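Local structure of flavin reductase (Uncultured bacterium, 5CHO) at residues 88-93 / 161-166; 104-109 / 177-182; 110-115 / 122-127. The protein binds FAD and probably reduces it, as the flavin reductase partner that supplies reduced flavin to a bacterial two-component tryptophan halogenase. All coordinates share one frame; numbering follows the deposited sequence.

Contact 1: 88-93 / 161-166; sequences GSLLEV and SIFVGR
Helix 85-93 packs against strand 160-172 with L90 and F163 as the closest residues of the two backbones, their CA atoms 8.3 Å apart, a spacing that leaves the joining to side chains. F163 points from the strand toward the helix and receives two leucines in different ways. L90 comes over the ring: its CD1 methyl stands 4.0 Å from the ring centroid and only 6° off the normal, a CH-pi contact, while its CB lies 3.7 Å from F163 CE2. L91 instead works at the rim, where CG lies in the ring plane and CD2 reaches 3.7 Å from CE2 of F163. This is helix-on-sheet packing within the flavin reductase-like domain, an FMN-binding type of fold built round a curled antiparallel sheet. V80 of the neighbouring strand 74-81 touches both L90 and F163, and H87 meets the F163 ring edge-to-face, so the phenyl group is held by the helix and by its own sheet. In F163, chi1 of -69° sends the ring to the helix, and chi2 of 81° turns its face to L90 and its CE2 edge to L91. L90 is buried, whereas L91 is exposed at the margin of the contact.

Contact 2: 104-109 / 177-182; sequences DQQHVA and DALVYH. With FAD (flavin-adenine dinucleotide), chain I.
L179 meets Q106 and A109 where strand 178-182 of the curled antiparallel sheet runs beside the start of helix 106-111, a helix-on-strand packing inside the flavin reductase-like domain. L179 is the centre of this contact: both its methyls lie on Q106, and CD2 reaches on to A109. CD2 lies 3.7 Å from Q106 CA and 3.8 Å from A109 CB, thus resting against one turn of helix at residues three apart; CD1 touches the aliphatic root of Q106, 4.0 Å from its CB. With CG anti to the backbone N, chi1 of -173° directs the leucine at the helix, and chi2 of 60° turns CD2 onto Q106 CA and A109 CB. Q106 gives the contact its backbone and CB, and A109 a single methyl directed at the strand.

F186 of strand 185-189, which touches Q106, A109 and L179, also packs here, as does V48 of strand 46-53, which touches A109 and L179. At the head of the helix Q105 occupies the N-cap position, and its side-chain OE1 accepts a hydrogen bond from A102 N. Polar linkage between the segments is left to one water, which accepts from D104 N at 3.1 Å and donates to D177 O at 2.9 Å, bridging the backbones just ahead of the helix and the strand.

Two residues beyond L179, on the same strand, Y181 belongs to the FAD pocket. The C7M methyl of FAD sits over one face of the tyrosine ring, offset toward the rim, and its closest carbon is Y181 CG at 3.7 Å.

Contact 3: 110-115 / 122-127; sequences LLYANR and TQFDRP. With FAD (flavin-adenine dinucleotide), chain I.
The Y112 phenol and the F124 ring point against each other from their two segments, and the Q123 chain runs alongside the tyrosine in the reverse sense, so that the phenol end meets both the amide oxygen of Q123 and the ring carbon CE1 of F124. The Y112 OH donates a hydrogen bond to Q123 OE1 of 2.7 Å. The acceptor lies at the edge of the tyrosine ring, near its plane, whereas the ring and amide planes are turned 36° apart. The donor approaches at a C=O...O angle of 133°, usual for an amide oxygen, but sits 23° out of the carbonyl plane.

F124 approaches the same end of the phenol obliquely: its CE1 lies 3.7 Å from Y112 OH and 3.9 Å from Y112 CE1. Its ring in turn packs over the CG methylene of Q123, which stands 3.6 Å above the plane and over the centre. Q123 can serve both neighbours because its CG sits between the backbone N and the carbonyl carbon and the chain then extends toward Y112. The other end of the amide is fixed as well, since NE2 donates to the carbonyls of P118 and D120; these bonds restrain its rotation and keep OE1 turned to the phenol. W129 meets the F124 ring edge-to-face.

Y112 follows the end of helix 106-111, within a type I turn from L111 to N114, and Y112, A113 and R115 all belong to the FAD pocket. A113 CB lies 3.6 Å from FAD C8M, and A113 O accepts a weak hydrogen bond from FAD O4'. The R115 guanidinium turns a face to the ribose, with O4B of FAD over it, 2.9 Å from R115 NH1. The contact therefore backs a helix-end turn that lines the FAD pocket of this flavin reductase-like domain.

Contacts 2 and 3 line the FAD pocket, while contact 1 packs a helix on the sheet with the L90 side chain about 8 Å from the cofactor. Contacts 1 and 2 lie on opposite sides of the chain's centre, about 24 Å between centres, yet both end on the same antiparallel sheet, through the consecutive strands 160-172 and 178-182, and both touch the second subunit. Their segments alternate along the chain. Contact 3 falls between the two segments of each, centre to centre about 19 Å from contact 1 and about 15 Å from contact 2. Helix 106-111 joins contacts 2 and 3, which reach FAD at C7M and at the dimethylbenzene edge, ribityl and ribose respectively.

Contact 1: 88-93 / 161-166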
loop_
_atom_site.group_PDB
_atom_site.type_symbol
_atom_site.label_atom_id
_atom_site.label_comp_id
_atom_site.label_asym_id
_atom_site.label_seq_id
_atom_site.Cartn_x
_atom_site.Cartn_y
_atom_site.Cartn_z
ATOM N N GLY A 88 4.736 -7.389 -18.414
ATOM C CA GLY A 88 4.270 -8.003 -19.644
ATOM C C GLY A 88 3.319 -9.169 -19.424
ATOM O O GLY A 88 2.309 -9.282 -20.120
ATOM N N SER A 89 3.639 -10.033 -18.461
ATOM C CA SER A 89 2.796 -11.191 -18.149
ATOM C C SER A 89 1.386 -10.782 -17.728
ATOM O O SER A 89 0.400 -11.421 -18.101
ATOM C CB SER A 89 3.431 -12.048 -17.047
ATOM O OG SER A 89 4.798 -12.309 -17.305
ATOM N N LEU A 90 1.292 -9.718 -16.940
ATOM C CA LEU A 90 -0.004 -9.273 -16.445
ATOM C C LEU A 90 -0.852 -8.809 -17.629
ATOM O O LEU A 90 -2.016 -9.188 -17.756
ATOM C CB LEU A 90 0.160 -8.160 -15.401
ATOM C CG LEU A 90 0.742 -8.655 -14.071
ATOM C CD1 LEU A 90 1.176 -7.494 -13.187
ATOM C CD2 LEU A 90 -0.252 -9.538 -13.326
ATOM N N LEU A 91 -0.262 -7.987 -18.491
ATOM C CA LEU A 91 -0.934 -7.542 -19.708
ATOM C C LEU A 91 -1.271 -8.683 -20.672
ATOM O O LEU A 91 -2.359 -8.709 -21.249
ATOM C CB LEU A 91 -0.080 -6.499 -20.438
ATOM C CG LEU A 91 0.114 -5.157 -19.723
ATOM C CD1 LEU A 91 0.996 -4.195 -20.525
ATOM C CD2 LEU A 91 -1.239 -4.524 -19.405
ATOM N N GLU A 92 -0.344 -9.622 -20.848
ATOM C CA GLU A 92 -0.558 -10.735 -21.771
ATOM C C GLU A 92 -1.667 -11.665 -21.284
ATOM O O GLU A 92 -2.541 -12.051 -22.059
ATOM C CB GLU A 92 0.743 -11.522 -21.982
ATOM C CG GLU A 92 0.705 -12.500 -23.160
ATOM C CD GLU A 92 2.024 -13.228 -23.366
ATOM O OE1 GLU A 92 3.035 -12.823 -22.755
ATOM O OE2 GLU A 92 2.050 -14.207 -24.141
ATOM N N VAL A 93 -1.624 -12.034 -20.007
ATOM C CA VAL A 93 -2.532 -13.050 -19.467
ATOM C C VAL A 93 -3.878 -12.473 -18.997
ATOM O O VAL A 93 -4.894 -13.170 -18.984
ATOM C CB VAL A 93 -1.855 -13.811 -18.316
ATOM C CG1 VAL A 93 -2.795 -14.851 -17.733
ATOM C CG2 VAL A 93 -0.582 -14.465 -18.821
ATOM N N SER A 161 3.705 0.824 -13.670
ATOM C CA SER A 161 2.300 0.948 -14.029
ATOM C C SER A 161 1.465 0.466 -12.857
ATOM O O SER A 161 1.869 -0.448 -12.140
ATOM C CB SER A 161 1.969 0.149 -15.291
ATOM O OG SER A 161 2.551 0.742 -16.436
ATOM N N ILE A 162 0.302 1.080 -12.671
ATOM C CA ILE A 162 -0.632 0.659 -11.638
ATOM C C ILE A 162 -1.642 -0.305 -12.238
ATOM O O ILE A 162 -2.443 0.076 -13.091
ATOM C CB ILE A 162 -1.365 1.863 -11.011
ATOM C CG1 ILE A 162 -0.356 2.821 -10.367
ATOM C CG2 ILE A 162 -2.367 1.396 -9.964
ATOM C CD1 ILE A 162 -0.892 4.225 -10.146
ATOM N N PHE A 163 -1.606 -1.554 -11.783
ATOM C CA PHE A 163 -2.501 -2.584 -12.293
ATOM C C PHE A 163 -3.673 -2.757 -11.339
ATOM O O PHE A 163 -3.496 -3.225 -10.217
ATOM C CB PHE A 163 -1.766 -3.917 -12.464
ATOM C CG PHE A 163 -0.753 -3.917 -13.571
ATOM C CD1 PHE A 163 0.506 -3.382 -13.374
ATOM C CD2 PHE A 163 -1.062 -4.447 -14.810
ATOM C CE1 PHE A 163 1.441 -3.382 -14.390
ATOM C CE2 PHE A 163 -0.131 -4.449 -15.829
ATOM C CZ PHE A 163 1.123 -3.913 -15.617
ATOM N N VAL A 164 -4.868 -2.393 -11.794
ATOM C CA VAL A 164 -6.070 -2.525 -10.982
ATOM C C VAL A 164 -6.766 -3.830 -11.339
ATOM O O VAL A 164 -7.091 -4.068 -12.502
ATOM C CB VAL A 164 -7.042 -1.352 -11.196
ATOM C CG1 VAL A 164 -8.200 -1.437 -10.214
ATOM C CG2 VAL A 164 -6.318 -0.029 -11.045
ATOM N N GLY A 165 -6.978 -4.678 -10.338
ATOM C CA GLY A 165 -7.627 -5.958 -10.549
ATOM C C GLY A 165 -8.991 -6.004 -9.900
ATOM O O GLY A 165 -9.145 -5.593 -8.750
ATOM N N ARG A 166 -9.984 -6.493 -10.635
ATOM C CA ARG A 166 -11.278 -6.783 -10.038
ATOM C C ARG A 166 -11.249 -8.206 -9.498
ATOM O O ARG A 166 -10.880 -9.140 -10.208
ATOM C CB ARG A 166 -12.429 -6.614 -11.032
ATOM C CG ARG A 166 -13.768 -6.875 -10.359
ATOM C CD ARG A 166 -14.978 -6.779 -11.264
ATOM N NE ARG A 166 -16.176 -6.987 -10.455
ATOM C CZ ARG A 166 -17.413 -6.648 -10.804
ATOM N NH1 ARG A 166 -17.657 -6.063 -11.970
ATOM N NH2 ARG A 166 -18.414 -6.895 -9.969
#

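Contact 2: 104-109 / 177-182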
loop_
_atom_site.group_PDB
_atom_site.type_symbol
_atom_site.label_atom_id
_atom_site.label_comp_id
_atom_site.label_asym_id
_atom_site.label_seq_id
_atom_site.Cartn_x
_atom_site.Cartn_y
_atom_site.Cartn_z
ATOM N N ASP A 104 6.868 -16.773 8.281
ATOM C CA ASP A 104 7.768 -17.887 7.980
ATOM C C ASP A 104 7.892 -18.141 6.476
ATOM O O ASP A 104 8.321 -19.215 6.054
ATOM C CB ASP A 104 7.305 -19.166 8.687
ATOM C CG ASP A 104 5.908 -19.600 8.279
ATOM O OD1 ASP A 104 5.334 -19.010 7.341
ATOM O OD2 ASP A 104 5.382 -20.554 8.893
ATOM N N GLN A 105 7.530 -17.142 5.677
ATOM C CA GLN A 105 7.612 -17.237 4.222
ATOM C C GLN A 105 8.504 -16.135 3.679
ATOM O O GLN A 105 8.398 -15.747 2.516
ATOM C CB GLN A 105 6.223 -17.141 3.599
ATOM C CG GLN A 105 5.307 -18.282 3.960
ATOM C CD GLN A 105 3.941 -18.141 3.327
ATOM O OE1 GLN A 105 3.296 -17.099 3.443
ATOM N NE2 GLN A 105 3.504 -19.175 2.626
ATOM N N GLN A 106 9.383 -15.636 4.538
ATOM C CA GLN A 106 10.399 -14.674 4.144
ATOM C C GLN A 106 11.214 -15.183 2.961
ATOM O O GLN A 106 11.573 -14.416 2.067
ATOM C CB GLN A 106 11.317 -14.381 5.325
ATOM C CG GLN A 106 12.462 -13.444 5.015
ATOM C CD GLN A 106 13.213 -13.018 6.264
ATOM O OE1 GLN A 106 12.615 -12.738 7.303
ATOM N NE2 GLN A 106 14.531 -12.981 6.168
ATOM N N HIS A 107 11.504 -16.480 2.969
ATOM C CA HIS A 107 12.342 -17.068 1.936
ATOM C C HIS A 107 11.620 -17.018 0.590
ATOM O O HIS A 107 12.255 -16.880 -0.453
ATOM C CB HIS A 107 12.735 -18.508 2.301
ATOM C CG HIS A 107 11.582 -19.454 2.420
ATOM N ND1 HIS A 107 10.698 -19.429 3.477
ATOM C CD2 HIS A 107 11.189 -20.480 1.628
ATOM C CE1 HIS A 107 9.798 -20.382 3.320
ATOM N NE2 HIS A 107 10.075 -21.037 2.204
ATOM N N VAL A 108 10.295 -17.123 0.618
ATOM C CA VAL A 108 9.497 -16.951 -0.596
ATOM C C VAL A 108 9.595 -15.522 -1.132
ATOM O O VAL A 108 9.736 -15.315 -2.339
ATOM C CB VAL A 108 8.007 -17.285 -0.371
ATOM C CG1 VAL A 108 7.234 -17.153 -1.679
ATOM C CG2 VAL A 108 7.843 -18.681 0.215
ATOM N N ALA A 109 9.505 -14.542 -0.236
ATOM C CA ALA A 109 9.593 -13.141 -0.629
ATOM C C ALA A 109 10.940 -12.868 -1.273
ATOM O O ALA A 109 11.021 -12.198 -2.304
ATOM C CB ALA A 109 9.384 -12.223 0.572
ATOM N N ASP A 177 1.615 -15.232 12.465
ATOM C CA ASP A 177 2.582 -14.149 12.322
ATOM C C ASP A 177 2.753 -13.715 10.874
ATOM O O ASP A 177 2.863 -14.546 9.974
ATOM C CB ASP A 177 3.923 -14.570 12.918
ATOM C CG ASP A 177 3.870 -14.683 14.426
ATOM O OD1 ASP A 177 2.749 -14.759 14.975
ATOM O OD2 ASP A 177 4.942 -14.677 15.061
ATOM N N ALA A 178 2.775 -12.401 10.669
ATOM C CA ALA A 178 2.779 -11.824 9.334
ATOM C C ALA A 178 4.158 -11.330 8.931
ATOM O O ALA A 178 4.937 -10.868 9.766
ATOM C CB ALA A 178 1.779 -10.684 9.269
ATOM N N LEU A 179 4.444 -11.419 7.637
ATOM C CA LEU A 179 5.690 -10.900 7.100
ATOM C C LEU A 179 5.513 -9.424 6.823
ATOM O O LEU A 179 4.584 -9.017 6.126
ATOM C CB LEU A 179 6.103 -11.642 5.831
ATOM C CG LEU A 179 7.490 -11.283 5.292
ATOM C CD1 LEU A 179 8.562 -11.592 6.323
ATOM C CD2 LEU A 179 7.773 -12.027 3.991
ATOM N N VAL A 180 6.418 -8.629 7.376
ATOM C CA VAL A 180 6.359 -7.189 7.233
ATOM C C VAL A 180 7.688 -6.668 6.713
ATOM O O VAL A 180 8.751 -7.154 7.100
ATOM C CB VAL A 180 5.988 -6.537 8.579
ATOM C CG1 VAL A 180 6.264 -5.041 8.572
ATOM C CG2 VAL A 180 4.524 -6.819 8.884
ATOM N N TYR A 181 7.614 -5.678 5.830
ATOM C CA TYR A 181 8.799 -5.061 5.259
ATOM C C TYR A 181 8.860 -3.602 5.676
ATOM O O TYR A 181 8.027 -2.795 5.265
ATOM C CB TYR A 181 8.789 -5.186 3.734
ATOM C CG TYR A 181 10.065 -4.729 3.078
ATOM C CD1 TYR A 181 11.255 -5.410 3.285
ATOM C CD2 TYR A 181 10.078 -3.623 2.237
ATOM C CE1 TYR A 181 12.431 -4.996 2.681
ATOM C CE2 TYR A 181 11.243 -3.204 1.627
ATOM C CZ TYR A 181 12.415 -3.893 1.853
ATOM O OH TYR A 181 13.580 -3.478 1.254
ATOM N N HIS A 182 9.850 -3.274 6.501
ATOM C CA HIS A 182 9.993 -1.924 7.033
ATOM C C HIS A 182 11.455 -1.538 7.241
ATOM O O HIS A 182 12.262 -2.350 7.696
ATOM C CB HIS A 182 9.246 -1.798 8.358
ATOM C CG HIS A 182 9.343 -0.438 8.968
ATOM N ND1 HIS A 182 10.091 -0.179 10.096
ATOM C CD2 HIS A 182 8.783 0.742 8.611
ATOM C CE1 HIS A 182 9.994 1.102 10.402
ATOM N NE2 HIS A 182 9.202 1.682 9.517
HETATM P PA FAD I . 12.361 -8.930 -13.666
HETATM O O1A FAD I . 12.390 -9.519 -15.047
HETATM O O2A FAD I . 13.036 -9.826 -12.703
HETATM O O5B FAD I . 13.127 -7.504 -13.660
HETATM C C5B FAD I . 13.292 -6.829 -12.406
HETATM C C4B FAD I . 14.332 -5.659 -12.551
HETATM O O4B FAD I . 15.511 -6.152 -12.711
HETATM C C3B FAD I . 14.028 -4.841 -13.800
HETATM O O3B FAD I . 14.206 -3.486 -13.563
HETATM C C2B FAD I . 15.023 -5.333 -14.850
HETATM O O2B FAD I . 15.515 -4.166 -15.705
HETATM C C1B FAD I . 16.020 -5.812 -14.195
HETATM N N9A FAD I . 16.476 -7.002 -14.815
HETATM C C8A FAD I . 16.190 -8.278 -14.458
HETATM N N7A FAD I . 16.832 -9.105 -15.322
HETATM C C5A FAD I . 17.509 -8.337 -16.212
HETATM C C6A FAD I . 18.313 -8.654 -17.297
HETATM N N6A FAD I . 18.755 -9.906 -17.891
HETATM N N1A FAD I . 18.879 -7.667 -18.029
HETATM C C2A FAD I . 18.658 -6.352 -17.708
HETATM N N3A FAD I . 17.857 -6.035 -16.642
HETATM C C4A FAD I . 17.287 -7.033 -15.896
HETATM N N1 FAD I . 8.786 -4.801 -7.746
HETATM C C2 FAD I . 7.683 -4.094 -8.394
HETATM O O2 FAD I . 7.714 -3.875 -9.610
HETATM N N3 FAD I . 6.545 -3.636 -7.604
HETATM C C4 FAD I . 6.517 -3.886 -6.199
HETATM O O4 FAD I . 5.616 -3.525 -5.581
HETATM C C4X FAD I . 7.654 -4.610 -5.547
HETATM N N5 FAD I . 7.649 -4.870 -4.141
HETATM C C5X FAD I . 8.773 -5.598 -3.502
HETATM C C6 FAD I . 8.765 -5.859 -2.099
HETATM C C7 FAD I . 9.835 -6.542 -1.503
HETATM C C7M FAD I . 9.498 -6.651 0.015
HETATM C C8 FAD I . 10.901 -6.967 -2.300
HETATM C C8M FAD I . 12.028 -7.718 -1.515
HETATM C C9 FAD I . 10.902 -6.709 -3.677
HETATM C C9A FAD I . 9.842 -6.021 -4.284
HETATM N N10 FAD I . 9.862 -5.762 -5.722
HETATM C C10 FAD I . 8.759 -5.052 -6.340
HETATM C "C1'" FAD I . 11.002 -6.204 -6.578
HETATM C "C2'" FAD I . 10.578 -7.390 -7.467
HETATM O "O2'" FAD I . 10.089 -8.416 -6.658
HETATM C "C3'" FAD I . 11.790 -7.857 -8.236
HETATM O "O3'" FAD I . 12.207 -6.842 -9.096
HETATM C "C4'" FAD I . 11.461 -9.111 -9.054
HETATM O "O4'" FAD I . 12.625 -9.666 -9.513
HETATM C "C5'" FAD I . 10.573 -8.733 -10.259
HETATM O "O5'" FAD I . 10.280 -9.900 -11.018
HETATM P P FAD I . 9.915 -9.751 -12.588
HETATM O O1P FAD I . 10.147 -11.069 -13.279
HETATM O O2P FAD I . 8.455 -9.307 -12.748
HETATM O O3P FAD I . 10.864 -8.663 -13.206
HETATM O O HOH W 1 4.311 -17.065 10.035
#

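Contact 3: 110-115 / 122-127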
loop_
_atom_site.group_PDB
_atom_site.type_symbol
_atom_site.label_atom_id
_atom_site.label_comp_id
_atom_site.label_asym_id
_atom_site.label_seq_id
_atom_site.Cartn_x
_atom_site.Cartn_y
_atom_site.Cartn_z
ATOM N N LEU A 110 11.998 -13.384 -0.659
ATOM C CA LEU A 110 13.348 -13.172 -1.171
ATOM C C LEU A 110 13.527 -13.809 -2.539
ATOM O O LEU A 110 14.000 -13.157 -3.468
ATOM C CB LEU A 110 14.392 -13.735 -0.207
ATOM C CG LEU A 110 14.614 -12.902 1.056
ATOM C CD1 LEU A 110 15.485 -13.647 2.066
ATOM C CD2 LEU A 110 15.198 -11.543 0.702
ATOM N N LEU A 111 13.143 -15.079 -2.658
ATOM C CA LEU A 111 13.287 -15.811 -3.910
ATOM C C LEU A 111 12.651 -15.088 -5.087
ATOM O O LEU A 111 13.304 -14.895 -6.110
ATOM C CB LEU A 111 12.683 -17.214 -3.787
ATOM C CG LEU A 111 12.679 -18.045 -5.081
ATOM C CD1 LEU A 111 14.082 -18.165 -5.676
ATOM C CD2 LEU A 111 12.064 -19.417 -4.854
ATOM N N TYR A 112 11.393 -14.678 -4.952
ATOM C CA TYR A 112 10.682 -14.104 -6.086
ATOM C C TYR A 112 10.896 -12.607 -6.206
ATOM O O TYR A 112 10.258 -11.948 -7.024
ATOM C CB TYR A 112 9.199 -14.456 -6.007
ATOM C CG TYR A 112 9.019 -15.937 -6.217
ATOM C CD1 TYR A 112 9.170 -16.483 -7.481
ATOM C CD2 TYR A 112 8.723 -16.792 -5.168
ATOM C CE1 TYR A 112 9.039 -17.828 -7.698
ATOM C CE2 TYR A 112 8.581 -18.152 -5.382
ATOM C CZ TYR A 112 8.738 -18.662 -6.653
ATOM O OH TYR A 112 8.604 -20.013 -6.887
ATOM N N ALA A 113 11.800 -12.083 -5.385
ATOM C CA ALA A 113 12.339 -10.743 -5.576
ATOM C C ALA A 113 13.708 -10.804 -6.265
ATOM O O ALA A 113 14.275 -9.772 -6.625
ATOM C CB ALA A 113 12.438 -10.029 -4.251
ATOM N N ASN A 114 14.239 -12.014 -6.435
ATOM C CA ASN A 114 15.574 -12.205 -7.015
ATOM C C ASN A 114 15.539 -12.313 -8.548
ATOM O O ASN A 114 15.113 -13.327 -9.093
ATOM C CB ASN A 114 16.236 -13.454 -6.415
ATOM C CG ASN A 114 17.746 -13.479 -6.629
ATOM O OD1 ASN A 114 18.250 -13.012 -7.651
ATOM N ND2 ASN A 114 18.474 -14.015 -5.656
ATOM N N ARG A 115 15.984 -11.262 -9.233
ATOM C CA ARG A 115 15.999 -11.228 -10.697
ATOM C C ARG A 115 16.844 -12.329 -11.318
ATOM O O ARG A 115 16.681 -12.657 -12.491
ATOM C CB ARG A 115 16.503 -9.866 -11.172
ATOM C CG ARG A 115 17.966 -9.591 -10.844
ATOM C CD ARG A 115 18.305 -8.128 -11.066
ATOM N NE ARG A 115 17.477 -7.294 -10.202
ATOM C CZ ARG A 115 17.293 -5.989 -10.356
ATOM N NH1 ARG A 115 17.917 -5.329 -11.320
ATOM N NH2 ARG A 115 16.497 -5.339 -9.522
ATOM N N THR A 122 7.948 -24.984 -14.252
ATOM C CA THR A 122 7.787 -26.250 -13.547
ATOM C C THR A 122 7.756 -26.062 -12.026
ATOM O O THR A 122 7.168 -26.874 -11.308
ATOM C CB THR A 122 8.928 -27.228 -13.909
ATOM O OG1 THR A 122 9.095 -27.269 -15.331
ATOM C CG2 THR A 122 8.635 -28.630 -13.381
ATOM N N GLN A 123 8.387 -24.997 -11.541
ATOM C CA GLN A 123 8.474 -24.740 -10.103
ATOM C C GLN A 123 7.105 -24.520 -9.466
ATOM O O GLN A 123 6.914 -24.774 -8.276
ATOM C CB GLN A 123 9.376 -23.534 -9.826
ATOM C CG GLN A 123 8.808 -22.184 -10.239
ATOM C CD GLN A 123 9.841 -21.076 -10.136
ATOM O OE1 GLN A 123 10.085 -20.545 -9.053
ATOM N NE2 GLN A 123 10.474 -20.744 -11.258
ATOM N N PHE A 124 6.154 -24.056 -10.267
ATOM C CA PHE A 124 4.807 -23.768 -9.789
ATOM C C PHE A 124 3.947 -25.022 -9.764
ATOM O O PHE A 124 2.764 -24.959 -9.437
ATOM C CB PHE A 124 4.188 -22.677 -10.660
ATOM C CG PHE A 124 5.021 -21.432 -10.711
ATOM C CD1 PHE A 124 5.266 -20.717 -9.554
ATOM C CD2 PHE A 124 5.606 -21.007 -11.893
ATOM C CE1 PHE A 124 6.050 -19.582 -9.572
ATOM C CE2 PHE A 124 6.392 -19.867 -11.923
ATOM C CZ PHE A 124 6.617 -19.156 -10.755
ATOM N N ASP A 125 4.554 -26.156 -10.109
ATOM C CA ASP A 125 3.913 -27.461 -9.968
ATOM C C ASP A 125 4.324 -28.156 -8.668
ATOM O O ASP A 125 3.788 -29.208 -8.320
ATOM C CB ASP A 125 4.268 -28.351 -11.160
ATOM C CG ASP A 125 3.784 -27.781 -12.477
ATOM O OD1 ASP A 125 2.740 -27.098 -12.480
ATOM O OD2 ASP A 125 4.449 -28.014 -13.510
ATOM N N ARG A 126 5.276 -27.565 -7.950
ATOM C CA ARG A 126 5.739 -28.132 -6.687
ATOM C C ARG A 126 4.658 -28.007 -5.615
ATOM O O ARG A 126 3.699 -27.260 -5.792
ATOM C CB ARG A 126 7.040 -27.448 -6.264
ATOM C CG ARG A 126 8.151 -27.706 -7.251
ATOM C CD ARG A 126 9.460 -27.067 -6.869
ATOM N NE ARG A 126 10.375 -27.143 -8.001
ATOM C CZ ARG A 126 11.440 -26.368 -8.170
ATOM N NH1 ARG A 126 11.745 -25.436 -7.273
ATOM N NH2 ARG A 126 12.198 -26.524 -9.247
ATOM N N PRO A 127 4.809 -28.729 -4.494
ATOM C CA PRO A 127 3.667 -28.794 -3.571
ATOM C C PRO A 127 3.395 -27.539 -2.740
ATOM O O PRO A 127 2.304 -27.435 -2.182
ATOM C CB PRO A 127 4.028 -29.968 -2.656
ATOM C CG PRO A 127 5.505 -30.075 -2.712
ATOM C CD PRO A 127 5.915 -29.611 -4.075
HETATM P PA FAD I . 12.361 -8.930 -13.666
HETATM O O1A FAD I . 12.390 -9.519 -15.047
HETATM O O2A FAD I . 13.036 -9.826 -12.703
HETATM O O5B FAD I . 13.127 -7.504 -13.660
HETATM C C5B FAD I . 13.292 -6.829 -12.406
HETATM C C4B FAD I . 14.332 -5.659 -12.551
HETATM O O4B FAD I . 15.511 -6.152 -12.711
HETATM C C3B FAD I . 14.028 -4.841 -13.800
HETATM O O3B FAD I . 14.206 -3.486 -13.563
HETATM C C2B FAD I . 15.023 -5.333 -14.850
HETATM O O2B FAD I . 15.515 -4.166 -15.705
HETATM C C1B FAD I . 16.020 -5.812 -14.195
HETATM N N9A FAD I . 16.476 -7.002 -14.815
HETATM C C8A FAD I . 16.190 -8.278 -14.458
HETATM N N7A FAD I . 16.832 -9.105 -15.322
HETATM C C5A FAD I . 17.509 -8.337 -16.212
HETATM C C6A FAD I . 18.313 -8.654 -17.297
HETATM N N6A FAD I . 18.755 -9.906 -17.891
HETATM N N1A FAD I . 18.879 -7.667 -18.029
HETATM C C2A FAD I . 18.658 -6.352 -17.708
HETATM N N3A FAD I . 17.857 -6.035 -16.642
HETATM C C4A FAD I . 17.287 -7.033 -15.896
HETATM N N1 FAD I . 8.786 -4.801 -7.746
HETATM C C2 FAD I . 7.683 -4.094 -8.394
HETATM O O2 FAD I . 7.714 -3.875 -9.610
HETATM N N3 FAD I . 6.545 -3.636 -7.604
HETATM C C4 FAD I . 6.517 -3.886 -6.199
HETATM O O4 FAD I . 5.616 -3.525 -5.581
HETATM C C4X FAD I . 7.654 -4.610 -5.547
HETATM N N5 FAD I . 7.649 -4.870 -4.141
HETATM C C5X FAD I . 8.773 -5.598 -3.502
HETATM C C6 FAD I . 8.765 -5.859 -2.099
HETATM C C7 FAD I . 9.835 -6.542 -1.503
HETATM C C7M FAD I . 9.498 -6.651 0.015
HETATM C C8 FAD I . 10.901 -6.967 -2.300
HETATM C C8M FAD I . 12.028 -7.718 -1.515
HETATM C C9 FAD I . 10.902 -6.709 -3.677
HETATM C C9A FAD I . 9.842 -6.021 -4.284
HETATM N N10 FAD I . 9.862 -5.762 -5.722
HETATM C C10 FAD I . 8.759 -5.052 -6.340
HETATM C "C1'" FAD I . 11.002 -6.204 -6.578
HETATM C "C2'" FAD I . 10.578 -7.390 -7.467
HETATM O "O2'" FAD I . 10.089 -8.416 -6.658
HETATM C "C3'" FAD I . 11.790 -7.857 -8.236
HETATM O "O3'" FAD I . 12.207 -6.842 -9.096
HETATM C "C4'" FAD I . 11.461 -9.111 -9.054
HETATM O "O4'" FAD I . 12.625 -9.666 -9.513
HETATM C "C5'" FAD I . 10.573 -8.733 -10.259
HETATM O "O5'" FAD I . 10.280 -9.900 -11.018
HETATM P P FAD I . 9.915 -9.751 -12.588
HETATM O O1P FAD I . 10.147 -11.069 -13.279
HETATM O O2P FAD I . 8.455 -9.307 -12.748
HETATM O O3P FAD I . 10.864 -8.663 -13.206
#